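Local coordinates for RagA protein (Porphyromonas gingivalis, PDB 6SLN), which is a TonB-dependent outer-membrane receptor that probably imports peptides through its beta-barrel, with a peptide bound in this structure, at residues Y776-P779 with N780-T783; A944-N947 with V948-G951. All blocks are in the same frame, centred on the assembly; numbering follows the deposited sequence.

Contact 1: residues Y776-P779 with N780-T783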
loop_
_atom_site.group_PDB
_atom_site.type_symbol
_atom_site.label_atom_id
_atom_site.label_comp_id
_atom_site.label_asym_id
_atom_site.label_seq_id
_atom_site.Cartn_x
_atom_site.Cartn_y
_atom_site.Cartn_z
ATOM N N TYR A 776 40.957 -7.538 16.289
ATOM C CA TYR A 776 40.233 -6.596 15.434
ATOM C C TYR A 776 39.505 -5.573 16.295
ATOM O O TYR A 776 38.597 -5.927 17.056
ATOM C CB TYR A 776 39.234 -7.317 14.529
ATOM C CG TYR A 776 38.373 -6.373 13.724
ATOM C CD1 TYR A 776 38.827 -5.854 12.513
ATOM C CD2 TYR A 776 37.115 -5.992 14.171
ATOM C CE1 TYR A 776 38.054 -4.991 11.768
ATOM C CE2 TYR A 776 36.329 -5.120 13.435
ATOM C CZ TYR A 776 36.803 -4.622 12.234
ATOM O OH TYR A 776 36.011 -3.771 11.486
ATOM N N MET A 777 39.888 -4.306 16.157
ATOM C CA MET A 777 39.198 -3.216 16.828
ATOM C C MET A 777 38.015 -2.808 15.976
ATOM O O MET A 777 38.199 -2.411 14.823
ATOM C CB MET A 777 40.133 -2.027 17.038
ATOM C CG MET A 777 39.501 -0.841 17.762
ATOM S SD MET A 777 39.108 0.547 16.674
ATOM C CE MET A 777 40.630 1.464 16.681
ATOM N N LEU A 778 36.812 -2.929 16.524
ATOM C CA LEU A 778 35.625 -2.508 15.795
ATOM C C LEU A 778 35.685 -0.991 15.655
ATOM O O LEU A 778 35.648 -0.291 16.679
ATOM C CB LEU A 778 34.367 -2.962 16.527
ATOM C CG LEU A 778 34.001 -4.452 16.502
ATOM C CD1 LEU A 778 35.014 -5.315 17.270
ATOM C CD2 LEU A 778 32.608 -4.668 17.061
ATOM N N PRO A 779 35.838 -0.444 14.439
ATOM C CA PRO A 779 36.112 0.994 14.302
ATOM C C PRO A 779 35.000 1.852 14.885
ATOM O O PRO A 779 33.818 1.528 14.796
ATOM C CB PRO A 779 36.246 1.195 12.789
ATOM C CG PRO A 779 36.692 -0.152 12.296
ATOM C CD PRO A 779 35.971 -1.152 13.155
ATOM N N ASN A 780 35.417 2.923 15.548
ATOM C CA ASN A 780 34.513 3.905 16.116
ATOM C C ASN A 780 33.562 3.299 17.165
ATOM O O ASN A 780 32.433 3.770 17.360
ATOM C CB ASN A 780 33.753 4.615 14.996
ATOM C CG ASN A 780 33.110 5.879 15.462
ATOM O OD1 ASN A 780 31.915 5.927 15.768
ATOM N ND2 ASN A 780 33.914 6.913 15.576
ATOM N N THR A 781 34.002 2.253 17.862
ATOM C CA THR A 781 33.195 1.660 18.921
ATOM C C THR A 781 33.814 1.743 20.301
ATOM O O THR A 781 33.078 1.600 21.290
ATOM C CB THR A 781 32.906 0.171 18.647
ATOM O OG1 THR A 781 34.136 -0.579 18.639
ATOM C CG2 THR A 781 32.116 0.003 17.350
ATOM N N GLY A 782 35.137 1.938 20.398
ATOM C CA GLY A 782 35.852 1.799 21.646
ATOM C C GLY A 782 35.903 0.379 22.146
ATOM O O GLY A 782 36.067 0.162 23.347
ATOM N N THR A 783 35.759 -0.600 21.250
ATOM C CA THR A 783 35.797 -2.022 21.576
ATOM C C THR A 783 36.756 -2.767 20.642
ATOM O O THR A 783 37.092 -2.308 19.543
ATOM C CB THR A 783 34.400 -2.651 21.481
ATOM O OG1 THR A 783 33.994 -2.695 20.104
ATOM C CG2 THR A 783 33.378 -1.863 22.308
#
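Thr781 folds back onto Leu778 and closes a type II beta turn, Leu778 to Thr781, in the hairpin between strands 775-778 and 783-786. Pro779 and Asn780 take its two corners, the second with a positive phi (60°). Thr781 is a worked example of a side chain that both closes one turn and begins the next. Its CB lies 3.4 Å from Leu778 O. From there OG1, placed between its own backbone N and carbonyl carbon (chi1 63°), donates to that same oxygen; the modelled OG1 to Leu778 O separation of 2.5 Å is too short to be taken literally. The amide of Thr781 adds only a weak bond to Leu778 O. On the other branch, Thr781 CG2 rests 3.4 Å from Pro779 O. As an acceptor, Thr781 OG1 takes the backbone N of Thr783 at 3.1 Å (141°), which makes an ST turn. Leu778 CB lies 3.2 Å from Thr781 OG1. The turn faces two partners: Asn780 OD1 is hydrogen-bonded to the backbone of the bound peptide, and Pro779 packs on a polar side chain of another protein chain. Closer to the strands, Leu778 N gives a weak bond to Thr783 O, and Met777 CG stands 3.3 Å from that same Thr783 O.

Contact 2: residues A944-N947 with V948-G951; sequences AGQN and VIGG
Gln946 bends its side chain along the following backbone and offers its amide oxygen to Ile949, a local link on the surface to the residue three positions on. Ile949 N donates to Gln946 OE1 at 3.1 Å, with an angle of 153° at the hydrogen. The N-H lies in the carbonyl plane but comes in from the flank of the oxygen, the C=O...N angle being 99°, well away from the line of the C=O bond. Apolar atoms gather round the same oxygen. Ile949 CD1 approaches to 3.4 Å of Gln946 OE1, the oxygen that Ile949 N binds, and the CB of Val948 stands 3.9 Å from it. The flat amide also passes close to the main chain, with Gln946 CD 3.5 Å from Val948 N.

Torsions explain how the amide gets there. Gln946 CG sits between its backbone N and carbonyl carbon (chi1 58°), and a second bend at chi2 keeps the chain from extending outward. Gln946 NE2 adds a weak hydrogen bond to Phe943 O, so the amide touches main chain on both flanks, weakly on the Phe943 side.

The next shell ties the loop to its surroundings. Asn947 touches Arg216, Ile949 packs on the C-terminal Phe997, and Val948 meets Trp362 of the second subunit, another copy of this protein. Just past Ile949, Gly950 and Gly951, the latter opening strand 951-964, both face Ser996 through backbone hydrogen bonds: a classic beta bulge where the loop enters a strand of the barrel.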
loop_
_atom_site.group_PDB
_atom_site.type_symbol
_atom_site.label_atom_id
_atom_site.label_comp_id
_atom_site.label_asym_id
_atom_site.label_seq_id
_atom_site.Cartn_x
_atom_site.Cartn_y
_atom_site.Cartn_z
ATOM N N ALA A 944 -18.063 -14.088 54.308
ATOM C CA ALA A 944 -18.839 -15.229 54.783
ATOM C C ALA A 944 -20.307 -14.893 55.004
ATOM O O ALA A 944 -21.110 -15.811 55.208
ATOM C CB ALA A 944 -18.232 -15.786 56.074
ATOM N N GLY A 945 -20.678 -13.614 54.968
ATOM C CA GLY A 945 -22.057 -13.189 55.075
ATOM C C GLY A 945 -22.770 -13.030 53.753
ATOM O O GLY A 945 -23.876 -12.481 53.720
ATOM N N GLN A 946 -22.168 -13.499 52.664
ATOM C CA GLN A 946 -22.729 -13.376 51.317
ATOM C C GLN A 946 -22.265 -14.574 50.488
ATOM O O GLN A 946 -21.839 -15.599 51.036
ATOM C CB GLN A 946 -22.332 -12.026 50.695
ATOM C CG GLN A 946 -20.834 -11.803 50.612
ATOM C CD GLN A 946 -20.295 -12.036 49.213
ATOM O OE1 GLN A 946 -20.450 -11.196 48.324
ATOM N NE2 GLN A 946 -19.658 -13.184 49.012
ATOM N N ASN A 947 -22.338 -14.452 49.166
ATOM C CA ASN A 947 -22.024 -15.590 48.315
ATOM C C ASN A 947 -21.558 -15.223 46.916
ATOM O O ASN A 947 -21.263 -16.134 46.137
ATOM C CB ASN A 947 -23.241 -16.519 48.227
ATOM C CG ASN A 947 -22.903 -17.844 47.601
ATOM O OD1 ASN A 947 -21.780 -18.328 47.724
ATOM N ND2 ASN A 947 -23.863 -18.431 46.899
ATOM N N VAL A 948 -21.477 -13.947 46.554
ATOM C CA VAL A 948 -20.916 -13.601 45.250
ATOM C C VAL A 948 -19.393 -13.602 45.355
ATOM O O VAL A 948 -18.734 -14.526 44.865
ATOM C CB VAL A 948 -21.443 -12.248 44.729
ATOM C CG1 VAL A 948 -20.668 -11.811 43.501
ATOM C CG2 VAL A 948 -22.920 -12.349 44.393
ATOM N N ILE A 949 -18.833 -12.590 46.019
ATOM C CA ILE A 949 -17.390 -12.381 46.064
ATOM C C ILE A 949 -16.786 -13.269 47.140
ATOM O O ILE A 949 -17.254 -13.279 48.286
ATOM C CB ILE A 949 -17.070 -10.905 46.337
ATOM C CG1 ILE A 949 -17.923 -10.013 45.443
ATOM C CG2 ILE A 949 -15.613 -10.622 46.107
ATOM C CD1 ILE A 949 -18.868 -9.097 46.216
ATOM N N GLY A 950 -15.731 -14.001 46.778
ATOM C CA GLY A 950 -15.044 -14.873 47.711
ATOM C C GLY A 950 -13.847 -14.233 48.392
ATOM O O GLY A 950 -13.465 -14.644 49.492
ATOM N N GLY A 951 -13.247 -13.230 47.758
ATOM C CA GLY A 951 -12.070 -12.599 48.325
ATOM C C GLY A 951 -11.756 -11.312 47.598
ATOM O O GLY A 951 -12.419 -10.946 46.627
#

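In the fold
Both contacts are local, each formed within one continuous run of eight residues, and in each a single polar side chain serves the nearby backbone, in different parts of a TonB-dependent receptor. Contact 1 is partly buried, in a hairpin of a small antiparallel sheet, beside the bound peptide and another protein. Contact 2 is a surface loop joining barrel strands 921-937 and 951-964, near the C-terminus and the second subunit. Contacts 1 and 2 lie on opposite sides of the chain's centre and share no element; their nearest atoms are about 53 Å apart. In 776-783 a hydroxyl both donates to and accepts from the main chain within a defined turn; in 944-951 a longer amide reaches across a loop without regular structure.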